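Local coordinates for protein telomerase reverse transcriptase (Candida tropicalis MYA-3404, PDB 6ZD1) that probably extends chromosome ends by reverse-transcribing a template within the telomerase RNA, adding simple telomeric DNA repeats, at residues R111-L116 against F168-V172; R177-T183 against Y195-W201. Numbering follows the deposited sequence.

In the fold
Both contacts lie in the telomerase RNA-binding domain and share helix 158-179: contact 1 uses its middle, contact 2 its C-terminal end and the strand that follows. Contact 1 is a buried crossing of two helices, held by apolar side chains with no hydrogen bond between its segments. Contact 2, partly buried, is the base of a beta hairpin, where backbone and histidine hydrogen bonds combine with aromatic stacking, and part of it reaches the surface. Their centres are about 16 Å apart, yet they touch: Tyr195 OH of the hairpin lies 2.5 Å from Leu116 O of helix 104-117, a probable hydrogen bond. Helix 79-93 packs against both, meeting Ile112 in contact 1 and Trp180 in contact 2.

Contact 1 (R111-L116 against F168-V172); sequences RIVDFL and FISLV
Build two helical segments, 111-116 and 168-172, whose axes cross almost at right angles (-84°) and come no nearer than 12.1 Å; 168-172 includes a wider pi-type turn. The closest CA atoms are those of Ile112 and Phe168, 7.5 Å apart, so large side chains must fill the space. Phe115 (chi1 t) and Phe168 (chi1 m) do so as an offset edge-to-face pair: the edge of Phe168 points toward the face of Phe115, with centroids 5.5 Å apart, planes at 64° and Phe115 CD2 3.8 Å from Phe168 CD1. Aliphatic groups complete the packing. Ile112 (m, t) sets CG1 3.6 Å from Phe168 CZ and CD1 4.1 Å from Val172 CG2, while Val172 CG1 lies 4.0 Å from Phe115 CD2 and 4.1 Å from Leu116 CD2. No hydrogen bond crosses; Arg111 O merely lies 3.6 Å from Phe168 CE1, at the ring edge. No salt bridge crosses either: Arg111 NH2 pairs with Asp114 OD2 at 3.1 Å, and Asp114 has a second partner in Arg117 on the same helix. Val86 of helix 79-93 also packs on Ile112 and Leu116. This is near-orthogonal helix packing in the hydrophobic core of the mainly helical telomerase RNA-binding domain.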
ATOM      1  N   ARG A 111     -15.671 -10.911  16.749  1.00 64.28           N
ATOM      2  CA  ARG A 111     -15.274 -10.903  15.347  1.00 68.28           C
ATOM      3  C   ARG A 111     -15.599  -9.568  14.697  1.00 69.21           C
ATOM      4  O   ARG A 111     -14.915  -9.159  13.752  1.00 62.63           O
ATOM      5  CB  ARG A 111     -15.957 -12.041  14.587  1.00 71.57           C
ATOM      6  CG  ARG A 111     -15.746 -13.433  15.171  1.00 75.60           C
ATOM      7  CD  ARG A 111     -14.339 -13.962  14.936  1.00 74.37           C
ATOM      8  NE  ARG A 111     -13.362 -13.362  15.839  1.00 85.97           N
ATOM      9  CZ  ARG A 111     -13.157 -13.762  17.090  1.00 94.16           C
ATOM     10  NH1 ARG A 111     -13.863 -14.770  17.591  1.00 86.46           N
ATOM     11  NH2 ARG A 111     -12.248 -13.156  17.842  1.00 84.95           N
ATOM     12  N   ILE A 112     -16.616  -8.867  15.205  1.00 60.01           N
ATOM     13  CA  ILE A 112     -16.913  -7.528  14.706  1.00 60.64           C
ATOM     14  C   ILE A 112     -15.802  -6.560  15.089  1.00 62.15           C
ATOM     15  O   ILE A 112     -15.407  -5.702  14.289  1.00 56.50           O
ATOM     16  CB  ILE A 112     -18.279  -7.046  15.224  1.00 59.79           C
ATOM     17  CG1 ILE A 112     -19.413  -7.828  14.566  1.00 60.86           C
ATOM     18  CG2 ILE A 112     -18.460  -5.564  14.952  1.00 52.40           C
ATOM     19  CD1 ILE A 112     -20.779  -7.368  15.021  1.00 75.24           C
ATOM     20  N   VAL A 113     -15.284  -6.669  16.317  1.00 58.94           N
ATOM     21  CA  VAL A 113     -14.174  -5.813  16.722  1.00 54.81           C
ATOM     22  C   VAL A 113     -12.946  -6.097  15.868  1.00 60.32           C
ATOM     23  O   VAL A 113     -12.257  -5.172  15.420  1.00 65.34           O
ATOM     24  CB  VAL A 113     -13.873  -5.990  18.220  1.00 64.03           C
ATOM     25  CG1 VAL A 113     -12.680  -5.130  18.619  1.00 58.27           C
ATOM     26  CG2 VAL A 113     -15.092  -5.634  19.043  1.00 59.89           C
ATOM     27  N   ASP A 114     -12.666  -7.377  15.602  1.00 62.05           N
ATOM     28  CA  ASP A 114     -11.559  -7.712  14.713  1.00 59.04           C
ATOM     29  C   ASP A 114     -11.785  -7.121  13.328  1.00 56.56           C
ATOM     30  O   ASP A 114     -10.854  -6.603  12.702  1.00 66.57           O
ATOM     31  CB  ASP A 114     -11.386  -9.230  14.625  1.00 70.83           C
ATOM     32  CG  ASP A 114     -10.817  -9.834  15.899  1.00 80.53           C
ATOM     33  OD1 ASP A 114     -10.412  -9.070  16.804  1.00 79.15           O
ATOM     34  OD2 ASP A 114     -10.778 -11.078  15.992  1.00 71.60           O
ATOM     35  N   PHE A 115     -13.025  -7.181  12.842  1.00 57.68           N
ATOM     36  CA  PHE A 115     -13.348  -6.609  11.542  1.00 47.37           C
ATOM     37  C   PHE A 115     -13.215  -5.091  11.552  1.00 64.01           C
ATOM     38  O   PHE A 115     -12.822  -4.498  10.539  1.00 53.70           O
ATOM     39  CB  PHE A 115     -14.760  -7.037  11.142  1.00 55.71           C
ATOM     40  CG  PHE A 115     -15.088  -6.801   9.701  1.00 55.77           C
ATOM     41  CD1 PHE A 115     -14.289  -7.323   8.700  1.00 59.95           C
ATOM     42  CD2 PHE A 115     -16.222  -6.086   9.346  1.00 67.37           C
ATOM     43  CE1 PHE A 115     -14.599  -7.115   7.367  1.00 74.66           C
ATOM     44  CE2 PHE A 115     -16.542  -5.877   8.015  1.00 64.42           C
ATOM     45  CZ  PHE A 115     -15.728  -6.392   7.024  1.00 59.08           C
ATOM     46  N   LEU A 116     -13.513  -4.449  12.687  1.00 57.84           N
ATOM     47  CA  LEU A 116     -13.305  -3.011  12.808  1.00 52.42           C
ATOM     48  C   LEU A 116     -11.833  -2.651  12.962  1.00 54.89           C
ATOM     49  O   LEU A 116     -11.450  -1.521  12.643  1.00 54.60           O
ATOM     50  CB  LEU A 116     -14.100  -2.453  13.994  1.00 54.14           C
ATOM     51  CG  LEU A 116     -15.626  -2.567  13.930  1.00 53.00           C
ATOM     52  CD1 LEU A 116     -16.276  -2.032  15.198  1.00 56.84           C
ATOM     53  CD2 LEU A 116     -16.164  -1.847  12.708  1.00 64.31           C
ATOM     54  N   PHE A 168     -22.043  -8.792   8.268  1.00 65.14           N
ATOM     55  CA  PHE A 168     -20.748  -8.124   8.326  1.00 56.41           C
ATOM     56  C   PHE A 168     -20.542  -7.141   7.176  1.00 62.75           C
ATOM     57  O   PHE A 168     -20.095  -6.013   7.404  1.00 70.36           O
ATOM     58  CB  PHE A 168     -19.619  -9.161   8.335  1.00 66.00           C
ATOM     59  CG  PHE A 168     -19.227  -9.627   9.712  1.00 62.94           C
ATOM     60  CD1 PHE A 168     -18.015  -9.249  10.267  1.00 56.68           C
ATOM     61  CD2 PHE A 168     -20.066 -10.445  10.448  1.00 68.34           C
ATOM     62  CE1 PHE A 168     -17.646  -9.676  11.532  1.00 59.71           C
ATOM     63  CE2 PHE A 168     -19.702 -10.879  11.714  1.00 69.96           C
ATOM     64  CZ  PHE A 168     -18.489 -10.493  12.257  1.00 63.25           C
ATOM     65  N   ILE A 169     -20.870  -7.537   5.944  1.00 61.66           N
ATOM     66  CA  ILE A 169     -20.571  -6.679   4.800  1.00 70.38           C
ATOM     67  C   ILE A 169     -21.660  -5.638   4.545  1.00 67.71           C
ATOM     68  O   ILE A 169     -21.368  -4.567   4.000  1.00 70.58           O
ATOM     69  CB  ILE A 169     -20.318  -7.512   3.530  1.00 72.23           C
ATOM     70  CG1 ILE A 169     -21.643  -7.970   2.905  1.00 87.25           C
ATOM     71  CG2 ILE A 169     -19.396  -8.691   3.835  1.00 75.90           C
ATOM     72  CD1 ILE A 169     -21.507  -8.580   1.520  1.00 92.18           C
ATOM     73  N   SER A 170     -22.910  -5.921   4.916  1.00 63.28           N
ATOM     74  CA  SER A 170     -23.995  -4.970   4.705  1.00 61.93           C
ATOM     75  C   SER A 170     -24.297  -4.149   5.951  1.00 64.98           C
ATOM     76  O   SER A 170     -24.391  -2.923   5.872  1.00 78.12           O
ATOM     77  CB  SER A 170     -25.269  -5.690   4.238  1.00 49.21           C
ATOM     78  OG  SER A 170     -25.060  -6.366   3.009  1.00 71.36           O
ATOM     79  N   LEU A 171     -24.453  -4.799   7.104  1.00 56.53           N
ATOM     80  CA  LEU A 171     -24.781  -4.057   8.315  1.00 60.65           C
ATOM     81  C   LEU A 171     -23.559  -3.351   8.893  1.00 58.84           C
ATOM     82  O   LEU A 171     -23.532  -2.120   8.993  1.00 58.34           O
ATOM     83  CB  LEU A 171     -25.406  -4.991   9.352  1.00 63.21           C
ATOM     84  CG  LEU A 171     -26.834  -5.428   9.044  1.00 56.61           C
ATOM     85  CD1 LEU A 171     -27.383  -6.287  10.163  1.00 60.14           C
ATOM     86  CD2 LEU A 171     -27.686  -4.201   8.851  1.00 69.37           C
ATOM     87  N   VAL A 172     -22.525  -4.118   9.256  1.00 54.91           N
ATOM     88  CA  VAL A 172     -21.385  -3.532   9.957  1.00 55.71           C
ATOM     89  C   VAL A 172     -20.684  -2.504   9.079  1.00 49.27           C
ATOM     90  O   VAL A 172     -20.383  -1.390   9.523  1.00 59.62           O
ATOM     91  CB  VAL A 172     -20.416  -4.635  10.422  1.00 64.43           C
ATOM     92  CG1 VAL A 172     -19.170  -4.019  11.055  1.00 46.71           C
ATOM     93  CG2 VAL A 172     -21.109  -5.566  11.408  1.00 48.28           C
TER

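Contact 2 (R177-T183 against Y195-W201)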
ATOM      1  N   ARG A 177     -19.481   3.226   7.240  1.00 54.16           N
ATOM      2  CA  ARG A 177     -19.551   4.215   6.174  1.00 63.94           C
ATOM      3  C   ARG A 177     -20.527   5.330   6.517  1.00 51.28           C
ATOM      4  O   ARG A 177     -20.350   6.467   6.069  1.00 67.29           O
ATOM      5  CB  ARG A 177     -19.949   3.544   4.857  1.00 68.69           C
ATOM      6  CG  ARG A 177     -18.907   2.584   4.297  1.00 61.33           C
ATOM      7  CD  ARG A 177     -19.358   2.010   2.960  1.00 85.68           C
ATOM      8  NE  ARG A 177     -19.682   3.062   1.999  1.00102.69           N
ATOM      9  CZ  ARG A 177     -18.826   3.554   1.108  1.00105.16           C
ATOM     10  NH1 ARG A 177     -17.587   3.087   1.048  1.00116.94           N
ATOM     11  NH2 ARG A 177     -19.210   4.513   0.275  1.00 94.52           N
ATOM     12  N   ALA A 178     -21.540   5.031   7.333  1.00 54.86           N
ATOM     13  CA  ALA A 178     -22.538   6.036   7.680  1.00 56.84           C
ATOM     14  C   ALA A 178     -21.948   7.133   8.559  1.00 64.46           C
ATOM     15  O   ALA A 178     -22.318   8.305   8.429  1.00 57.99           O
ATOM     16  CB  ALA A 178     -23.726   5.376   8.378  1.00 50.54           C
ATOM     17  N   PHE A 179     -21.037   6.776   9.463  1.00 50.94           N
ATOM     18  CA  PHE A 179     -20.568   7.715  10.470  1.00 57.46           C
ATOM     19  C   PHE A 179     -19.140   8.193  10.270  1.00 62.12           C
ATOM     20  O   PHE A 179     -18.831   9.325  10.648  1.00 60.90           O
ATOM     21  CB  PHE A 179     -20.691   7.097  11.871  1.00 61.77           C
ATOM     22  CG  PHE A 179     -22.114   6.889  12.320  1.00 59.81           C
ATOM     23  CD1 PHE A 179     -22.867   7.951  12.790  1.00 67.75           C
ATOM     24  CD2 PHE A 179     -22.696   5.633  12.271  1.00 62.89           C
ATOM     25  CE1 PHE A 179     -24.173   7.766  13.200  1.00 70.16           C
ATOM     26  CE2 PHE A 179     -24.004   5.442  12.682  1.00 60.87           C
ATOM     27  CZ  PHE A 179     -24.741   6.507  13.146  1.00 58.54           C
ATOM     28  N   TRP A 180     -18.259   7.376   9.695  1.00 57.02           N
ATOM     29  CA  TRP A 180     -16.842   7.707   9.675  1.00 62.54           C
ATOM     30  C   TRP A 180     -16.248   7.598   8.278  1.00 58.11           C
ATOM     31  O   TRP A 180     -16.675   6.785   7.452  1.00 51.97           O
ATOM     32  CB  TRP A 180     -16.036   6.794  10.616  1.00 63.22           C
ATOM     33  CG  TRP A 180     -16.426   6.855  12.066  1.00 67.86           C
ATOM     34  CD1 TRP A 180     -16.028   7.786  12.987  1.00 71.94           C
ATOM     35  CD2 TRP A 180     -17.258   5.924  12.770  1.00 66.30           C
ATOM     36  NE1 TRP A 180     -16.576   7.498  14.218  1.00 73.70           N
ATOM     37  CE2 TRP A 180     -17.333   6.361  14.110  1.00 74.60           C
ATOM     38  CE3 TRP A 180     -17.953   4.771  12.397  1.00 62.18           C
ATOM     39  CZ2 TRP A 180     -18.075   5.681  15.075  1.00 74.38           C
ATOM     40  CZ3 TRP A 180     -18.691   4.099  13.360  1.00 65.13           C
ATOM     41  CH2 TRP A 180     -18.746   4.556  14.679  1.00 67.18           C
ATOM     42  N   TYR A 181     -15.225   8.415   8.042  1.00 60.10           N
ATOM     43  CA  TYR A 181     -14.274   8.209   6.962  1.00 57.20           C
ATOM     44  C   TYR A 181     -13.058   7.526   7.569  1.00 63.70           C
ATOM     45  O   TYR A 181     -12.552   7.969   8.606  1.00 68.13           O
ATOM     46  CB  TYR A 181     -13.881   9.539   6.314  1.00 60.21           C
ATOM     47  CG  TYR A 181     -12.816   9.417   5.246  1.00 71.22           C
ATOM     48  CD1 TYR A 181     -13.157   9.195   3.918  1.00 72.84           C
ATOM     49  CD2 TYR A 181     -11.467   9.528   5.566  1.00 68.10           C
ATOM     50  CE1 TYR A 181     -12.188   9.083   2.939  1.00 69.95           C
ATOM     51  CE2 TYR A 181     -10.493   9.413   4.596  1.00 64.83           C
ATOM     52  CZ  TYR A 181     -10.858   9.192   3.284  1.00 59.09           C
ATOM     53  OH  TYR A 181      -9.887   9.081   2.316  1.00 67.17           O
ATOM     54  N   VAL A 182     -12.611   6.436   6.948  1.00 69.97           N
ATOM     55  CA  VAL A 182     -11.536   5.613   7.494  1.00 62.98           C
ATOM     56  C   VAL A 182     -10.345   5.670   6.550  1.00 62.56           C
ATOM     57  O   VAL A 182     -10.452   5.299   5.373  1.00 61.01           O
ATOM     58  CB  VAL A 182     -11.987   4.161   7.711  1.00 57.17           C
ATOM     59  CG1 VAL A 182     -10.901   3.379   8.435  1.00 66.24           C
ATOM     60  CG2 VAL A 182     -13.292   4.120   8.486  1.00 55.84           C
ATOM     61  N   THR A 183      -9.204   6.111   7.077  1.00 67.07           N
ATOM     62  CA  THR A 183      -7.949   6.166   6.344  1.00 73.08           C
ATOM     63  C   THR A 183      -6.835   5.644   7.236  1.00 72.90           C
ATOM     64  O   THR A 183      -6.836   5.893   8.444  1.00 73.73           O
ATOM     65  CB  THR A 183      -7.631   7.597   5.884  1.00 73.89           C
ATOM     66  OG1 THR A 183      -6.292   7.655   5.377  1.00 78.35           O
ATOM     67  CG2 THR A 183      -7.777   8.573   7.043  1.00 78.02           C
ATOM     68  N   TYR A 195     -10.666   6.549  12.472  1.00 76.82           N
ATOM     69  CA  TYR A 195     -12.048   6.874  12.155  1.00 75.75           C
ATOM     70  C   TYR A 195     -12.276   8.357  12.427  1.00 77.91           C
ATOM     71  O   TYR A 195     -12.256   8.795  13.583  1.00 78.56           O
ATOM     72  CB  TYR A 195     -13.001   6.005  12.973  1.00 74.23           C
ATOM     73  CG  TYR A 195     -12.927   4.527  12.653  1.00 71.44           C
ATOM     74  CD1 TYR A 195     -11.863   3.746  13.092  1.00 69.59           C
ATOM     75  CD2 TYR A 195     -13.933   3.908  11.925  1.00 64.54           C
ATOM     76  CE1 TYR A 195     -11.803   2.391  12.800  1.00 71.54           C
ATOM     77  CE2 TYR A 195     -13.882   2.561  11.634  1.00 59.23           C
ATOM     78  CZ  TYR A 195     -12.819   1.806  12.070  1.00 59.97           C
ATOM     79  OH  TYR A 195     -12.777   0.461  11.771  1.00 55.24           O
ATOM     80  N   PHE A 196     -12.478   9.126  11.362  1.00 75.51           N
ATOM     81  CA  PHE A 196     -12.894  10.519  11.449  1.00 75.33           C
ATOM     82  C   PHE A 196     -14.365  10.602  11.072  1.00 71.80           C
ATOM     83  O   PHE A 196     -14.764  10.086  10.023  1.00 69.17           O
ATOM     84  CB  PHE A 196     -12.066  11.412  10.520  1.00 74.69           C
ATOM     85  CG  PHE A 196     -10.604  11.451  10.853  1.00 79.19           C
ATOM     86  CD1 PHE A 196     -10.100  12.430  11.693  1.00 80.03           C
ATOM     87  CD2 PHE A 196      -9.731  10.516  10.317  1.00 78.61           C
ATOM     88  CE1 PHE A 196      -8.755  12.475  12.001  1.00 80.84           C
ATOM     89  CE2 PHE A 196      -8.384  10.556  10.621  1.00 81.21           C
ATOM     90  CZ  PHE A 196      -7.895  11.540  11.463  1.00 81.55           C
ATOM     91  N   THR A 197     -15.169  11.229  11.930  1.00 71.10           N
ATOM     92  CA  THR A 197     -16.561  11.473  11.578  1.00 68.22           C
ATOM     93  C   THR A 197     -16.630  12.357  10.340  1.00 66.88           C
ATOM     94  O   THR A 197     -15.787  13.234  10.134  1.00 73.86           O
ATOM     95  CB  THR A 197     -17.311  12.132  12.737  1.00 68.80           C
ATOM     96  OG1 THR A 197     -16.810  13.455  12.945  1.00 69.70           O
ATOM     97  CG2 THR A 197     -17.146  11.323  14.015  1.00 71.19           C
ATOM     98  N   HIS A 198     -17.644  12.112   9.502  1.00 62.52           N
ATOM     99  CA  HIS A 198     -17.748  12.840   8.240  1.00 66.88           C
ATOM    100  C   HIS A 198     -17.768  14.346   8.469  1.00 68.67           C
ATOM    101  O   HIS A 198     -17.179  15.105   7.691  1.00 74.73           O
ATOM    102  CB  HIS A 198     -18.999  12.409   7.471  1.00 58.43           C
ATOM    103  CG  HIS A 198     -18.946  11.003   6.953  1.00 52.01           C
ATOM    104  ND1 HIS A 198     -17.971  10.566   6.080  1.00 65.61           N
ATOM    105  CD2 HIS A 198     -19.755   9.941   7.175  1.00 53.06           C
ATOM    106  CE1 HIS A 198     -18.176   9.290   5.797  1.00 56.56           C
ATOM    107  NE2 HIS A 198     -19.254   8.888   6.446  1.00 58.03           N
ATOM    108  N   SER A 199     -18.422  14.797   9.544  1.00 70.86           N
ATOM    109  CA  SER A 199     -18.508  16.230   9.809  1.00 73.06           C
ATOM    110  C   SER A 199     -17.134  16.829  10.091  1.00 76.36           C
ATOM    111  O   SER A 199     -16.803  17.905   9.581  1.00 80.04           O
ATOM    112  CB  SER A 199     -19.471  16.500  10.968  1.00 79.83           C
ATOM    113  OG  SER A 199     -19.180  15.690  12.095  1.00 95.37           O
ATOM    114  N   ILE A 200     -16.317  16.151  10.901  1.00 74.61           N
ATOM    115  CA  ILE A 200     -15.013  16.717  11.229  1.00 72.37           C
ATOM    116  C   ILE A 200     -13.992  16.421  10.135  1.00 71.66           C
ATOM    117  O   ILE A 200     -13.047  17.194   9.942  1.00 71.83           O
ATOM    118  CB  ILE A 200     -14.532  16.218  12.603  1.00 78.15           C
ATOM    119  CG1 ILE A 200     -13.507  17.190  13.188  1.00 88.62           C
ATOM    120  CG2 ILE A 200     -13.925  14.829  12.501  1.00 76.03           C
ATOM    121  CD1 ILE A 200     -14.031  18.601  13.361  1.00 97.79           C
ATOM    122  N   TRP A 201     -14.160  15.326   9.389  1.00 67.73           N
ATOM    123  CA  TRP A 201     -13.233  15.058   8.295  1.00 73.82           C
ATOM    124  C   TRP A 201     -13.401  16.072   7.170  1.00 76.26           C
ATOM    125  O   TRP A 201     -12.408  16.557   6.616  1.00 78.65           O
ATOM    126  CB  TRP A 201     -13.422  13.638   7.762  1.00 72.16           C
ATOM    127  CG  TRP A 201     -12.607  13.376   6.526  1.00 65.48           C
ATOM    128  CD1 TRP A 201     -13.047  13.396   5.235  1.00 64.14           C
ATOM    129  CD2 TRP A 201     -11.206  13.077   6.469  1.00 69.61           C
ATOM    130  NE1 TRP A 201     -12.008  13.121   4.375  1.00 62.25           N
ATOM    131  CE2 TRP A 201     -10.867  12.920   5.108  1.00 67.98           C
ATOM    132  CE3 TRP A 201     -10.205  12.925   7.436  1.00 73.72           C
ATOM    133  CZ2 TRP A 201      -9.571  12.619   4.690  1.00 68.91           C
ATOM    134  CZ3 TRP A 201      -8.919  12.623   7.019  1.00 76.32           C
ATOM    135  CH2 TRP A 201      -8.615  12.470   5.658  1.00 75.27           C
TER
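His198 NE2 donates to Arg177 O at 2.7 Å with an almost straight 170° geometry, so this side chain ties the start of helix 198-216 to the last turn of helix 158-179. Between the two helices runs an antiparallel beta hairpin, and 177-183 and 195-201 form its base. Tyr181 and Phe196 are the hydrogen-bonded pair between these two segments: Tyr181 N to Phe196 O is 2.6 Å, Phe196 N to Tyr181 O 3.0 Å. Toward the helices, His198 N reaches Phe179 O at 3.2 Å, and Thr197 CA makes a CA-H...O contact of 3.3 Å to the same Phe179 O. Thr197 sits at the N-cap position of helix 198-216.

The non-hydrogen-bonded pair Val182 and Tyr195 puts both side chains on one face, with Val182 CG2 3.5 Å from Tyr195 CD2. Here the Tyr195 ring turns its edge to the face of Trp180 (centroids 5.4 Å apart, planes at 85°), while its OH probably hydrogen-bonds to Leu116 O. Helix 79-93 covers this aromatic pair through Val82. Tyr181 projects from the other face, over the first turn of helix 198-216, and makes an offset stack with the five-membered ring of Trp201, centroids 4.1 Å apart and planes at 15°. The two side chains come closest at Tyr181 CE2 and Trp201 CZ2, 3.3 Å apart, the latter on the six-membered ring of the indole.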